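Local structure of calcium-dependent protein kinase, putative (3MSE) at residues N18-I23 with L133-L139; I26-E30 with A112-I117; S55-I61 with R87-T91; F147-H152 with N165-E171. The protein probably phosphorylates serine and threonine residues of target proteins as a calcium-dependent kinase, of which this C-terminal EF-hand part binds calcium ions. Where two conformers were deposited one is given. Numbering follows the deposited sequence.

Contact 1: N18-I23 with L133-L139; sequences NIRNII and LVHDKVL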
loop_
_atom_site.group_PDB
_atom_site.type_symbol
_atom_site.label_atom_id
_atom_site.label_comp_id
_atom_site.label_asym_id
_atom_site.label_seq_id
_atom_site.Cartn_x
_atom_site.Cartn_y
_atom_site.Cartn_z
ATOM N N ASN A 18 2.525 7.977 22.129
ATOM C CA ASN A 18 1.274 8.350 21.532
ATOM C C ASN A 18 1.476 9.085 20.207
ATOM O O ASN A 18 0.787 8.798 19.232
ATOM C CB ASN A 18 0.445 9.157 22.522
ATOM C CG ASN A 18 -0.228 8.281 23.561
ATOM O OD1 ASN A 18 -0.837 7.252 23.234
ATOM N ND2 ASN A 18 -0.138 8.689 24.819
ATOM N N ILE A 19 2.476 9.963 20.155
ATOM C CA ILE A 19 2.790 10.711 18.919
ATOM C C ILE A 19 3.271 9.818 17.766
ATOM O O ILE A 19 2.821 9.970 16.616
ATOM C CB ILE A 19 3.750 11.902 19.192
ATOM C CG1 ILE A 19 3.024 12.942 20.072
ATOM C CG2 ILE A 19 4.227 12.536 17.886
ATOM C CD1 ILE A 19 3.916 14.048 20.668
ATOM N N ARG A 20 4.157 8.870 18.064
ATOM C CA ARG A 20 4.554 7.856 17.068
ATOM C C ARG A 20 3.330 7.150 16.517
ATOM O O ARG A 20 3.185 6.974 15.304
ATOM C CB ARG A 20 5.480 6.816 17.717
ATOM C CG ARG A 20 6.468 6.148 16.791
ATOM C CD ARG A 20 5.927 5.054 15.883
ATOM N NE ARG A 20 5.118 4.022 16.524
ATOM C CZ ARG A 20 5.209 2.708 16.274
ATOM N NH1 ARG A 20 6.120 2.229 15.442
ATOM N NH2 ARG A 20 4.397 1.862 16.888
ATOM N N ASN A 21 2.444 6.743 17.413
ATOM C CA ASN A 21 1.280 5.986 17.000
ATOM C C ASN A 21 0.232 6.855 16.280
ATOM O O ASN A 21 -0.467 6.374 15.410
ATOM C CB ASN A 21 0.692 5.239 18.196
ATOM C CG ASN A 21 1.609 4.091 18.670
ATOM O OD1 ASN A 21 2.564 3.736 17.986
ATOM N ND2 ASN A 21 1.318 3.533 19.833
ATOM N N ILE A 22 0.150 8.126 16.634
ATOM C CA ILE A 22 -0.697 9.068 15.880
ATOM C C ILE A 22 -0.235 9.133 14.422
ATOM O O ILE A 22 -1.048 9.016 13.493
ATOM C CB ILE A 22 -0.740 10.444 16.555
ATOM C CG1 ILE A 22 -1.603 10.331 17.811
ATOM C CG2 ILE A 22 -1.355 11.516 15.579
ATOM C CD1 ILE A 22 -1.366 11.415 18.820
ATOM N N ILE A 23 1.077 9.260 14.243
ATOM C CA ILE A 23 1.724 9.205 12.938
ATOM C C ILE A 23 1.435 7.888 12.220
ATOM O O ILE A 23 1.133 7.882 11.015
ATOM C CB ILE A 23 3.258 9.441 13.073
ATOM C CG1 ILE A 23 3.536 10.844 13.616
ATOM C CG2 ILE A 23 3.992 9.230 11.721
ATOM C CD1 ILE A 23 4.960 11.046 14.196
ATOM N N LEU A 133 -0.937 18.713 15.093
ATOM C CA LEU A 133 -1.231 17.292 14.942
ATOM C C LEU A 133 -1.976 16.740 16.169
ATOM O O LEU A 133 -2.873 15.919 16.031
ATOM C CB LEU A 133 0.074 16.495 14.694
ATOM C CG LEU A 133 -0.079 14.989 14.468
ATOM C CD1 LEU A 133 -0.877 14.707 13.203
ATOM C CD2 LEU A 133 1.280 14.325 14.374
ATOM N N VAL A 134 -1.632 17.220 17.358
ATOM C CA VAL A 134 -2.245 16.682 18.564
ATOM C C VAL A 134 -3.367 17.544 19.118
ATOM O O VAL A 134 -3.761 17.401 20.294
ATOM C CB VAL A 134 -1.181 16.353 19.650
ATOM C CG1 VAL A 134 -0.133 15.408 19.058
ATOM C CG2 VAL A 134 -0.516 17.621 20.186
ATOM N N HIS A 135 -3.903 18.417 18.266
ATOM C CA HIS A 135 -4.915 19.404 18.692
ATOM C C HIS A 135 -6.185 18.734 19.246
ATOM O O HIS A 135 -6.889 19.315 20.071
ATOM C CB HIS A 135 -5.274 20.345 17.521
ATOM C CG HIS A 135 -6.256 19.744 16.571
ATOM N ND1 HIS A 135 -5.911 18.761 15.671
ATOM C CD2 HIS A 135 -7.588 19.928 16.434
ATOM C CE1 HIS A 135 -6.987 18.381 15.005
ATOM N NE2 HIS A 135 -8.018 19.079 15.447
ATOM N N ASP A 136 -6.478 17.513 18.800
ATOM C CA ASP A 136 -7.649 16.795 19.310
ATOM C C ASP A 136 -7.293 15.675 20.306
ATOM O O ASP A 136 -8.056 14.732 20.481
ATOM C CB ASP A 136 -8.499 16.239 18.154
ATOM C CG ASP A 136 -7.732 15.241 17.262
ATOM O OD1 ASP A 136 -8.354 14.755 16.298
ATOM O OD2 ASP A 136 -6.529 14.946 17.488
ATOM N N LYS A 137 -6.132 15.789 20.937
ATOM C CA LYS A 137 -5.633 14.770 21.859
ATOM C C LYS A 137 -5.246 15.464 23.136
ATOM O O LYS A 137 -4.778 16.613 23.115
ATOM C CB LYS A 137 -4.387 14.063 21.287
ATOM C CG LYS A 137 -4.508 13.523 19.871
ATOM C CD LYS A 137 -5.338 12.250 19.822
ATOM C CE LYS A 137 -5.243 11.562 18.453
ATOM N NZ LYS A 137 -6.099 12.213 17.413
ATOM N N VAL A 138 -5.429 14.764 24.251
ATOM C CA VAL A 138 -5.180 15.336 25.580
ATOM C C VAL A 138 -3.689 15.610 25.871
ATOM O O VAL A 138 -3.360 16.290 26.852
ATOM C CB VAL A 138 -5.892 14.505 26.702
ATOM C CG1 VAL A 138 -5.562 13.007 26.586
ATOM C CG2 VAL A 138 -5.558 15.032 28.090
ATOM N N LEU A 139 -2.803 15.126 25.002
ATOM C CA LEU A 139 -1.349 15.365 25.089
ATOM C C LEU A 139 -0.957 16.840 25.224
ATOM O O LEU A 139 -1.671 17.726 24.746
ATOM C CB LEU A 139 -0.627 14.790 23.862
ATOM C CG LEU A 139 -0.968 13.391 23.353
ATOM C CD1 LEU A 139 -0.303 13.187 22.002
ATOM C CD2 LEU A 139 -0.526 12.321 24.343
#
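Leu-133, the last residue with helical backbone angles, opens this contact: its CG lies 3.9 Å from Ile-22 CG2, and its CD2 reaches to 4.2 Å from Ile-23 CG1. Val-134 begins a type I turn to Lys-137, closed by Lys-137 N bonding to Val-134 O at 2.9 Å, and sets CG1 4.1 Å from Ile-19 CG1 and 4.2 Å from Ile-22 CD1. Within the turn Lys-137 NZ forms a salt bridge with Asp-136 OD2 (2.8 Å) and also bonds to Asn-85 of the second subunit, while Lys-137 CE lies 3.9 Å from Ile-22 CG1. Leu-139 then returns to the helix, its CD1 3.8 Å from Ile-22 CD1 and 3.9 Å from Ile-19 CG1. No hydrogen bond joins the segments; packing is mainly apolar, with Asn-18 ND2 3.7 Å from Leu-139 CD2 at its margin. The linker from helix 127-133, the exiting helix of a calcium-binding EF-hand, to helix 141-152 thus packs on helix 18-48, with helix 169-177 and Ile-84 of the second subunit alongside.

Contact 2: I26-E30 with A112-I117; sequences IMAHE and AAFNKI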
loop_
_atom_site.group_PDB
_atom_site.type_symbol
_atom_site.label_atom_id
_atom_site.label_comp_id
_atom_site.label_asym_id
_atom_site.label_seq_id
_atom_site.Cartn_x
_atom_site.Cartn_y
_atom_site.Cartn_z
ATOM N N ILE A 26 -2.094 8.005 10.670
ATOM C CA ILE A 26 -2.104 8.718 9.381
ATOM C C ILE A 26 -1.821 7.752 8.233
ATOM O O ILE A 26 -2.567 7.696 7.244
ATOM C CB ILE A 26 -1.078 9.892 9.348
ATOM C CG1 ILE A 26 -1.477 10.972 10.345
ATOM C CG2 ILE A 26 -0.957 10.486 7.911
ATOM C CD1 ILE A 26 -0.305 11.881 10.746
ATOM N N MET A 27 -0.758 6.968 8.381
ATOM C CA MET A 27 -0.435 5.933 7.401
ATOM C C MET A 27 -1.516 4.863 7.313
ATOM O O MET A 27 -1.814 4.351 6.224
ATOM C CB MET A 27 0.916 5.312 7.729
ATOM C CG MET A 27 2.074 6.249 7.491
ATOM S SD MET A 27 3.643 5.369 7.638
ATOM C CE MET A 27 3.801 5.315 9.412
ATOM N N ALA A 28 -2.113 4.532 8.457
ATOM C CA ALA A 28 -3.175 3.532 8.505
ATOM C C ALA A 28 -4.394 3.987 7.716
ATOM O O ALA A 28 -5.069 3.173 7.074
ATOM C CB ALA A 28 -3.566 3.232 9.931
ATOM N N HIS A 29 -4.689 5.282 7.790
ATOM C CA HIS A 29 -5.765 5.832 6.981
ATOM C C HIS A 29 -5.497 5.647 5.478
ATOM O O HIS A 29 -6.405 5.280 4.733
ATOM C CB HIS A 29 -6.070 7.302 7.293
ATOM C CG HIS A 29 -7.211 7.829 6.480
ATOM N ND1 HIS A 29 -7.034 8.684 5.410
ATOM C CD2 HIS A 29 -8.534 7.539 6.516
ATOM C CE1 HIS A 29 -8.207 8.933 4.852
ATOM N NE2 HIS A 29 -9.133 8.247 5.502
ATOM N N GLU A 30 -4.252 5.885 5.070
ATOM C CA GLU A 30 -3.814 5.703 3.689
ATOM C C GLU A 30 -3.895 4.248 3.195
ATOM O O GLU A 30 -4.072 4.016 2.000
ATOM C CB GLU A 30 -2.401 6.270 3.497
ATOM C CG GLU A 30 -2.327 7.500 2.589
ATOM C CD GLU A 30 -2.880 8.767 3.223
ATOM O OE1 GLU A 30 -2.119 9.462 3.939
ATOM O OE2 GLU A 30 -4.067 9.080 2.983
ATOM N N ALA A 112 3.873 10.843 2.428
ATOM C CA ALA A 112 2.506 11.354 2.509
ATOM C C ALA A 112 2.111 11.752 3.930
ATOM O O ALA A 112 1.414 12.756 4.121
ATOM C CB ALA A 112 1.518 10.340 1.942
ATOM N N ALA A 113 2.552 10.970 4.919
ATOM C CA ALA A 113 2.309 11.302 6.319
ATOM C C ALA A 113 3.032 12.593 6.706
ATOM O O ALA A 113 2.443 13.484 7.316
ATOM C CB ALA A 113 2.733 10.143 7.231
ATOM N N PHE A 114 4.312 12.674 6.346
ATOM C CA PHE A 114 5.118 13.866 6.563
ATOM C C PHE A 114 4.451 15.110 5.962
ATOM O O PHE A 114 4.376 16.147 6.612
ATOM C CB PHE A 114 6.513 13.668 5.958
ATOM C CG PHE A 114 7.429 14.836 6.152
ATOM C CD1 PHE A 114 8.281 14.887 7.250
ATOM C CD2 PHE A 114 7.448 15.885 5.232
ATOM C CE1 PHE A 114 9.127 15.966 7.446
ATOM C CE2 PHE A 114 8.307 16.981 5.413
ATOM C CZ PHE A 114 9.144 17.020 6.522
ATOM N N ASN A 115 3.974 14.994 4.724
ATOM C CA ASN A 115 3.336 16.121 4.033
ATOM C C ASN A 115 2.079 16.584 4.727
ATOM O O ASN A 115 1.839 17.782 4.818
ATOM C CB ASN A 115 3.044 15.789 2.565
ATOM C CG ASN A 115 4.292 15.864 1.695
ATOM O OD1 ASN A 115 5.261 16.540 2.038
ATOM N ND2 ASN A 115 4.276 15.164 0.578
ATOM N N LYS A 116 1.285 15.644 5.238
ATOM C CA LYS A 116 0.102 16.007 6.021
ATOM C C LYS A 116 0.457 16.765 7.293
ATOM O O LYS A 116 -0.261 17.677 7.686
ATOM C CB LYS A 116 -0.750 14.786 6.345
ATOM C CG LYS A 116 -1.577 14.322 5.164
ATOM C CD LYS A 116 -2.647 13.331 5.566
ATOM C CE LYS A 116 -3.584 13.047 4.386
ATOM N NZ LYS A 116 -2.835 12.629 3.153
ATOM N N ILE A 117 1.575 16.403 7.916
ATOM C CA ILE A 117 1.989 17.029 9.170
ATOM C C ILE A 117 2.591 18.430 8.957
ATOM O O ILE A 117 2.372 19.333 9.755
ATOM C CB ILE A 117 2.957 16.121 9.976
ATOM C CG1 ILE A 117 2.250 14.812 10.392
ATOM C CG2 ILE A 117 3.471 16.840 11.212
ATOM C CD1 ILE A 117 3.211 13.693 10.822
#
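Two helical segments cross here at a signed angle of 121°, with axes 9.9 Å apart at closest approach, and Ile-26 and Ala-113 are the nearest CA pair at 6.0 Å. The small side chain of Ala-113 permits this approach: Ile-26 CG2 packs 3.7 Å from Ala-113 CA and 3.8 Å from its CB, while Met-27 CG lies 4.0 Å from the same CB. Ile-26 also sends CD1 to 3.9 Å from Ile-117 CG1. One turn further along the first helix, Glu-30 adds a polar margin, its OE1 forming a salt bridge with Lys-116 NZ at 3.3 Å, a separation at which the hydrogen bond is weak. Lys-116 CD, 4.1 Å from Ile-26 CG2, extends the apolar contact with its aliphatic chain. Ile-117 also touches Ile-125 and Leu-133, and Leu-133 packs on Ile-26 as well. Ile-117 directly precedes Asp-118, the first residue of a calcium site, so the long helix 18-48 packs against the entering helix of an EF-hand, the helix-loop-helix calcium-binding motif.

Contact 3: S55-I61 with R87-T91; sequences SLSHREI and RGNIT. With CA (calcium ion), chain E.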
loop_
_atom_site.group_PDB
_atom_site.type_symbol
_atom_site.label_atom_id
_atom_site.label_comp_id
_atom_site.label_asym_id
_atom_site.label_seq_id
_atom_site.Cartn_x
_atom_site.Cartn_y
_atom_site.Cartn_z
ATOM N N SER A 55 -10.472 -16.830 -12.450
ATOM C CA SER A 55 -9.769 -16.078 -13.476
ATOM C C SER A 55 -10.751 -15.563 -14.549
ATOM O O SER A 55 -11.908 -16.007 -14.614
ATOM C CB SER A 55 -8.669 -16.925 -14.101
ATOM O OG SER A 55 -9.237 -17.907 -14.911
ATOM N N LEU A 56 -10.283 -14.632 -15.377
ATOM C CA LEU A 56 -11.145 -13.966 -16.369
ATOM C C LEU A 56 -10.789 -14.332 -17.789
ATOM O O LEU A 56 -9.666 -14.105 -18.225
ATOM C CB LEU A 56 -11.089 -12.433 -16.215
ATOM C CG LEU A 56 -11.558 -11.832 -14.892
ATOM C CD1 LEU A 56 -11.572 -10.308 -14.962
ATOM C CD2 LEU A 56 -12.924 -12.368 -14.502
ATOM N N SER A 57 -11.743 -14.891 -18.527
ATOM C CA SER A 57 -11.517 -15.123 -19.949
ATOM C C SER A 57 -11.655 -13.802 -20.728
ATOM O O SER A 57 -12.148 -12.816 -20.186
ATOM C CB SER A 57 -12.478 -16.170 -20.507
ATOM O OG SER A 57 -13.795 -15.659 -20.606
ATOM N N HIS A 58 -11.229 -13.791 -21.989
ATOM C CA HIS A 58 -11.444 -12.612 -22.844
ATOM C C HIS A 58 -12.935 -12.273 -22.955
ATOM O O HIS A 58 -13.329 -11.110 -22.782
ATOM C CB HIS A 58 -10.786 -12.791 -24.224
ATOM C CG HIS A 58 -9.286 -12.673 -24.200
ATOM N ND1 HIS A 58 -8.544 -12.312 -25.309
ATOM C CD2 HIS A 58 -8.391 -12.864 -23.199
ATOM C CE1 HIS A 58 -7.261 -12.301 -24.997
ATOM N NE2 HIS A 58 -7.140 -12.631 -23.723
ATOM N N ARG A 59 -13.755 -13.285 -23.215
ATOM C CA ARG A 59 -15.206 -13.101 -23.334
ATOM C C ARG A 59 -15.842 -12.512 -22.078
ATOM O O ARG A 59 -16.653 -11.587 -22.167
ATOM C CB ARG A 59 -15.895 -14.419 -23.704
ATOM C CG ARG A 59 -17.417 -14.343 -23.695
ATOM C CD ARG A 59 -18.041 -15.733 -23.789
ATOM N NE ARG A 59 -17.748 -16.527 -22.596
ATOM C CZ ARG A 59 -18.126 -16.198 -21.362
ATOM N NH1 ARG A 59 -18.805 -15.066 -21.137
ATOM N NH2 ARG A 59 -17.811 -16.994 -20.351
ATOM N N GLU A 60 -15.481 -13.044 -20.907
ATOM C CA GLU A 60 -16.035 -12.531 -19.636
ATOM C C GLU A 60 -15.838 -11.020 -19.471
ATOM O O GLU A 60 -16.733 -10.317 -18.986
ATOM C CB GLU A 60 -15.435 -13.246 -18.414
ATOM C CG GLU A 60 -15.954 -14.696 -18.211
ATOM C CD GLU A 60 -15.272 -15.421 -17.044
ATOM O OE1 GLU A 60 -15.883 -16.355 -16.490
ATOM O OE2 GLU A 60 -14.133 -15.058 -16.658
ATOM N N ILE A 61 -14.656 -10.536 -19.841
ATOM C CA ILE A 61 -14.353 -9.111 -19.761
ATOM C C ILE A 61 -15.052 -8.377 -20.935
ATOM O O ILE A 61 -15.643 -7.313 -20.751
ATOM C CB ILE A 61 -12.823 -8.875 -19.815
ATOM C CG1 ILE A 61 -12.146 -9.482 -18.577
ATOM C CG2 ILE A 61 -12.474 -7.399 -19.921
ATOM C CD1 ILE A 61 -10.638 -9.456 -18.666
ATOM N N ARG A 87 -2.233 -15.793 -22.202
ATOM C CA ARG A 87 -2.784 -17.106 -21.842
ATOM C C ARG A 87 -4.262 -17.348 -22.182
ATOM O O ARG A 87 -4.747 -18.478 -22.036
ATOM C CB ARG A 87 -2.574 -17.364 -20.344
ATOM C CG ARG A 87 -1.244 -18.017 -19.980
ATOM C CD ARG A 87 -1.325 -18.637 -18.584
ATOM N NE ARG A 87 -1.871 -17.688 -17.607
ATOM C CZ ARG A 87 -1.133 -16.960 -16.772
ATOM N NH1 ARG A 87 0.195 -17.076 -16.772
ATOM N NH2 ARG A 87 -1.720 -16.112 -15.938
ATOM N N GLY A 88 -4.985 -16.309 -22.602
ATOM C CA GLY A 88 -6.439 -16.428 -22.791
ATOM C C GLY A 88 -7.218 -16.508 -21.482
ATOM O O GLY A 88 -8.448 -16.614 -21.482
ATOM N N ASN A 89 -6.489 -16.469 -20.368
ATOM C CA ASN A 89 -7.043 -16.453 -19.024
ATOM C C ASN A 89 -6.280 -15.353 -18.290
ATOM O O ASN A 89 -5.040 -15.307 -18.344
ATOM C CB ASN A 89 -6.841 -17.814 -18.319
ATOM C CG ASN A 89 -7.590 -18.961 -19.017
ATOM O OD1 ASN A 89 -8.790 -19.162 -18.792
ATOM N ND2 ASN A 89 -6.894 -19.692 -19.885
ATOM N N ILE A 90 -7.011 -14.462 -17.625
ATOM C CA ILE A 90 -6.406 -13.326 -16.969
ATOM C C ILE A 90 -6.578 -13.461 -15.477
ATOM O O ILE A 90 -7.696 -13.667 -14.985
ATOM C CB ILE A 90 -7.023 -11.994 -17.478
ATOM C CG1 ILE A 90 -6.528 -11.719 -18.901
ATOM C CG2 ILE A 90 -6.677 -10.840 -16.548
ATOM C CD1 ILE A 90 -7.567 -11.145 -19.806
ATOM N N THR A 91 -5.469 -13.349 -14.751
ATOM C CA THR A 91 -5.516 -13.567 -13.308
ATOM C C THR A 91 -6.025 -12.354 -12.573
ATOM O O THR A 91 -6.062 -11.239 -13.123
ATOM C CB THR A 91 -4.127 -13.924 -12.708
ATOM O OG1 THR A 91 -3.270 -12.793 -12.822
ATOM C CG2 THR A 91 -3.499 -15.138 -13.411
HETATM CA CA CA E . -13.904 -17.055 -15.005
HETATM O O HOH W 1 -10.405 -17.911 -17.276
HETATM O O HOH W 2 -10.004 -16.044 -23.563
HETATM O O HOH W 3 -13.430 -17.816 -16.643
#
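The calcium ion is held here by Ser-55 O at 2.3 Å and by both carboxylate oxygens of Glu-60, OE1 and OE2, each at 2.6 Å, with water 3 at 1.9 Å; Asp-49, Asn-51 and Asn-53 complete the site. Besides binding the ion, Glu-60 OE2 accepts from Ser-57 N (3.0 Å), while Glu-60 N donates to Ser-57 OG (3.1 Å). This reciprocal pair is a capping box, which starts helix 58-67 within the metal site. Two backbone bonds tie the segments together, Leu-56 N to Ile-90 O at 2.8 Å and Ile-90 N to Leu-56 O at 2.7 Å, making Leu-56 and Ile-90 an antiparallel hydrogen-bonded pair. Such a short strand pairing between successive loops is the hallmark of paired EF-hands, and it couples the calcium loop to its partner. Waters extend the join: water 1 links Ser-55 OG (2.6 Å) with Asn-89 OD1 (2.5 Å), and water 2 spans His-58 N (3.0 Å) and Gly-88 O (2.7 Å). His-58 NE2 bonds to Asp-83, which also holds Gly-88 N. Beneath the strands, Ile-90 CD1 packs 3.7 Å from Ile-61 CD1 and 3.9 Å from His-58 CD2, and Ile-90 CB lies 4.3 Å from Leu-56 CB. Leu-56 in turn touches Phe-45 and Leu-48 of helix 18-48.

Contact 4: F147-H152 with N165-E171; sequences FFLSVH and NKISFQE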
loop_
_atom_site.group_PDB
_atom_site.type_symbol
_atom_site.label_atom_id
_atom_site.label_comp_id
_atom_site.label_asym_id
_atom_site.label_seq_id
_atom_site.Cartn_x
_atom_site.Cartn_y
_atom_site.Cartn_z
ATOM N N PHE A 147 9.201 13.730 21.970
ATOM C CA PHE A 147 9.188 13.265 20.589
ATOM C C PHE A 147 10.329 13.872 19.762
ATOM O O PHE A 147 10.967 13.165 18.972
ATOM C CB PHE A 147 7.822 13.511 19.941
ATOM C CG PHE A 147 7.811 13.317 18.451
ATOM C CD1 PHE A 147 7.833 14.417 17.598
ATOM C CD2 PHE A 147 7.785 12.039 17.900
ATOM C CE1 PHE A 147 7.828 14.248 16.220
ATOM C CE2 PHE A 147 7.781 11.858 16.523
ATOM C CZ PHE A 147 7.801 12.972 15.678
ATOM N N PHE A 148 10.590 15.166 19.953
ATOM C CA PHE A 148 11.661 15.848 19.211
ATOM C C PHE A 148 13.055 15.357 19.615
ATOM O O PHE A 148 13.951 15.228 18.770
ATOM C CB PHE A 148 11.540 17.373 19.328
ATOM C CG PHE A 148 10.609 17.981 18.303
ATOM C CD1 PHE A 148 11.095 18.415 17.077
ATOM C CD2 PHE A 148 9.242 18.095 18.562
ATOM C CE1 PHE A 148 10.236 18.965 16.127
ATOM C CE2 PHE A 148 8.377 18.639 17.620
ATOM C CZ PHE A 148 8.868 19.069 16.402
ATOM N N LEU A 149 13.217 15.064 20.903
ATOM C CA LEU A 149 14.453 14.492 21.414
ATOM C C LEU A 149 14.689 13.095 20.828
ATOM O O LEU A 149 15.805 12.782 20.378
ATOM C CB LEU A 149 14.455 14.490 22.952
ATOM C CG LEU A 149 14.516 15.895 23.588
ATOM C CD1 LEU A 149 14.151 15.883 25.078
ATOM C CD2 LEU A 149 15.872 16.601 23.354
ATOM N N SER A 150 13.632 12.279 20.797
ATOM C CA SER A 150 13.703 10.946 20.198
ATOM C C SER A 150 14.129 10.992 18.729
ATOM O O SER A 150 15.056 10.285 18.326
ATOM C CB SER A 150 12.384 10.193 20.365
ATOM O OG SER A 150 12.087 9.982 21.737
ATOM N N VAL A 151 13.464 11.831 17.936
ATOM C CA VAL A 151 13.813 12.011 16.527
ATOM C C VAL A 151 15.294 12.396 16.332
ATOM O O VAL A 151 15.978 11.848 15.460
ATOM C CB VAL A 151 12.886 13.050 15.839
ATOM C CG1 VAL A 151 13.419 13.442 14.457
ATOM C CG2 VAL A 151 11.460 12.513 15.730
ATOM N N HIS A 152 15.780 13.325 17.153
ATOM C CA HIS A 152 17.139 13.849 17.019
ATOM C C HIS A 152 18.202 13.030 17.762
ATOM O O HIS A 152 19.394 13.318 17.647
ATOM C CB HIS A 152 17.197 15.317 17.447
ATOM C CG HIS A 152 16.567 16.257 16.465
ATOM N ND1 HIS A 152 15.676 17.241 16.842
ATOM C CD2 HIS A 152 16.693 16.359 15.120
ATOM C CE1 HIS A 152 15.288 17.912 15.773
ATOM N NE2 HIS A 152 15.888 17.395 14.713
ATOM N N ASN A 165 15.131 22.866 16.200
ATOM C CA ASN A 165 14.114 21.942 16.691
ATOM C C ASN A 165 13.050 21.740 15.612
ATOM O O ASN A 165 11.857 22.008 15.809
ATOM C CB ASN A 165 13.504 22.431 18.002
ATOM C CG ASN A 165 13.147 21.286 18.931
ATOM O OD1 ASN A 165 14.001 20.456 19.268
ATOM N ND2 ASN A 165 11.882 21.233 19.353
ATOM N N LYS A 166 13.532 21.286 14.457
ATOM C CA LYS A 166 12.738 21.048 13.270
ATOM C C LYS A 166 13.124 19.673 12.749
ATOM O O LYS A 166 14.168 19.135 13.123
ATOM C CB LYS A 166 13.046 22.102 12.206
ATOM C CG LYS A 166 13.044 23.546 12.717
ATOM C CD LYS A 166 13.247 24.559 11.592
ATOM C CE LYS A 166 11.949 24.859 10.855
ATOM N NZ LYS A 166 10.952 25.527 11.742
ATOM N N ILE A 167 12.300 19.106 11.879
ATOM C CA ILE A 167 12.534 17.758 11.376
ATOM C C ILE A 167 12.377 17.719 9.857
ATOM O O ILE A 167 11.308 18.033 9.324
ATOM C CB ILE A 167 11.570 16.733 12.055
ATOM C CG1 ILE A 167 11.780 16.704 13.576
ATOM C CG2 ILE A 167 11.735 15.345 11.458
ATOM C CD1 ILE A 167 10.668 15.988 14.359
ATOM N N SER A 168 13.450 17.342 9.167
ATOM C CA SER A 168 13.422 17.132 7.720
ATOM C C SER A 168 12.746 15.798 7.426
ATOM O O SER A 168 12.552 14.992 8.335
ATOM C CB SER A 168 14.847 17.100 7.162
ATOM O OG SER A 168 15.482 15.867 7.481
ATOM N N PHE A 169 12.415 15.547 6.160
ATOM C CA PHE A 169 11.821 14.275 5.801
ATOM C C PHE A 169 12.752 13.119 6.119
ATOM O O PHE A 169 12.296 12.054 6.533
ATOM C CB PHE A 169 11.383 14.203 4.336
ATOM C CG PHE A 169 10.898 12.836 3.942
ATOM C CD1 PHE A 169 11.616 12.060 3.038
ATOM C CD2 PHE A 169 9.763 12.289 4.543
ATOM C CE1 PHE A 169 11.192 10.782 2.699
ATOM C CE2 PHE A 169 9.332 11.008 4.221
ATOM C CZ PHE A 169 10.046 10.252 3.290
ATOM N N GLN A 170 14.051 13.337 5.919
ATOM C CA GLN A 170 15.053 12.297 6.131
ATOM C C GLN A 170 15.148 11.908 7.607
ATOM O O GLN A 170 15.183 10.724 7.931
ATOM C CB GLN A 170 16.423 12.726 5.572
ATOM C CG GLN A 170 17.354 11.558 5.221
ATOM C CD GLN A 170 16.783 10.646 4.138
ATOM O OE1 GLN A 170 16.770 9.427 4.291
ATOM N NE2 GLN A 170 16.294 11.235 3.048
ATOM N N GLU A 171 15.176 12.907 8.485
ATOM C CA GLU A 171 15.195 12.679 9.937
ATOM C C GLU A 171 13.881 12.064 10.429
ATOM O O GLU A 171 13.876 11.246 11.351
ATOM C CB GLU A 171 15.440 13.983 10.682
ATOM C CG GLU A 171 16.717 14.710 10.297
ATOM C CD GLU A 171 16.801 16.089 10.931
ATOM O OE1 GLU A 171 17.923 16.526 11.274
ATOM O OE2 GLU A 171 15.742 16.736 11.097
#
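Ile-167 is the apolar centre of this contact, its CD1 meeting three side chains of helix 141-152: Phe-148 CE1 at 3.5 Å, Val-151 CG1 at 3.7 Å and Phe-147 CE1 at 3.8 Å. Contacts from residues 147, 148 and 151, spaced by one and then three positions, show that one face of the helix is used. Phe-147 and Phe-148 also touch Ile-130, and Phe-172 touches Ile-167, so the cluster continues into helices 127-133 and 169-177. Farther out, Phe-148 has Asn-165 ND2 over one ring face, 3.6 Å from its CG, and Val-151 CG1 lies 3.8 Å from Glu-171 O. At the polar edge His-152 NE2 makes a weak hydrogen bond to Lys-166 O, 2.9 Å long but bent to 123° at the hydrogen. Ser-168 and Glu-171 form a capping box that starts helix 169-177, with Ser-168 N to Glu-171 OE2 and Glu-171 N to Ser-168 OG both 3.1 Å. Backbone bonding of Ile-167 with Ile-125, in the calcium loop that includes Asp-122 and Tyr-124, is consistent with the loop-to-loop pairing of an EF-hand pair, with helix 141-152 leading into, and helix 169-177 leaving, the second hand.

Overall arrangement
Helix 18-48 spans the chain and carries contacts 1 and 2, whose centres are 13 Å apart and which touch through Leu-133, Ile-26, Ile-23 and Ile-117. Contact 4 follows both in sequence and adjoins them, its centre 16 Å from each; Phe-147 packs on Ile-19 and Ile-23, and Phe-114 on the 167-169 backbone. Together the three describe one EF-hand lobe gathered round the beginning of the long helix. Contact 3, formed within the sequence enclosed by contacts 1 and 2, lies about 47 Å from contact 1 and about 50 Å from contact 4 between centres. The chain therefore has two separated calcium-binding lobes connected by helix 18-48.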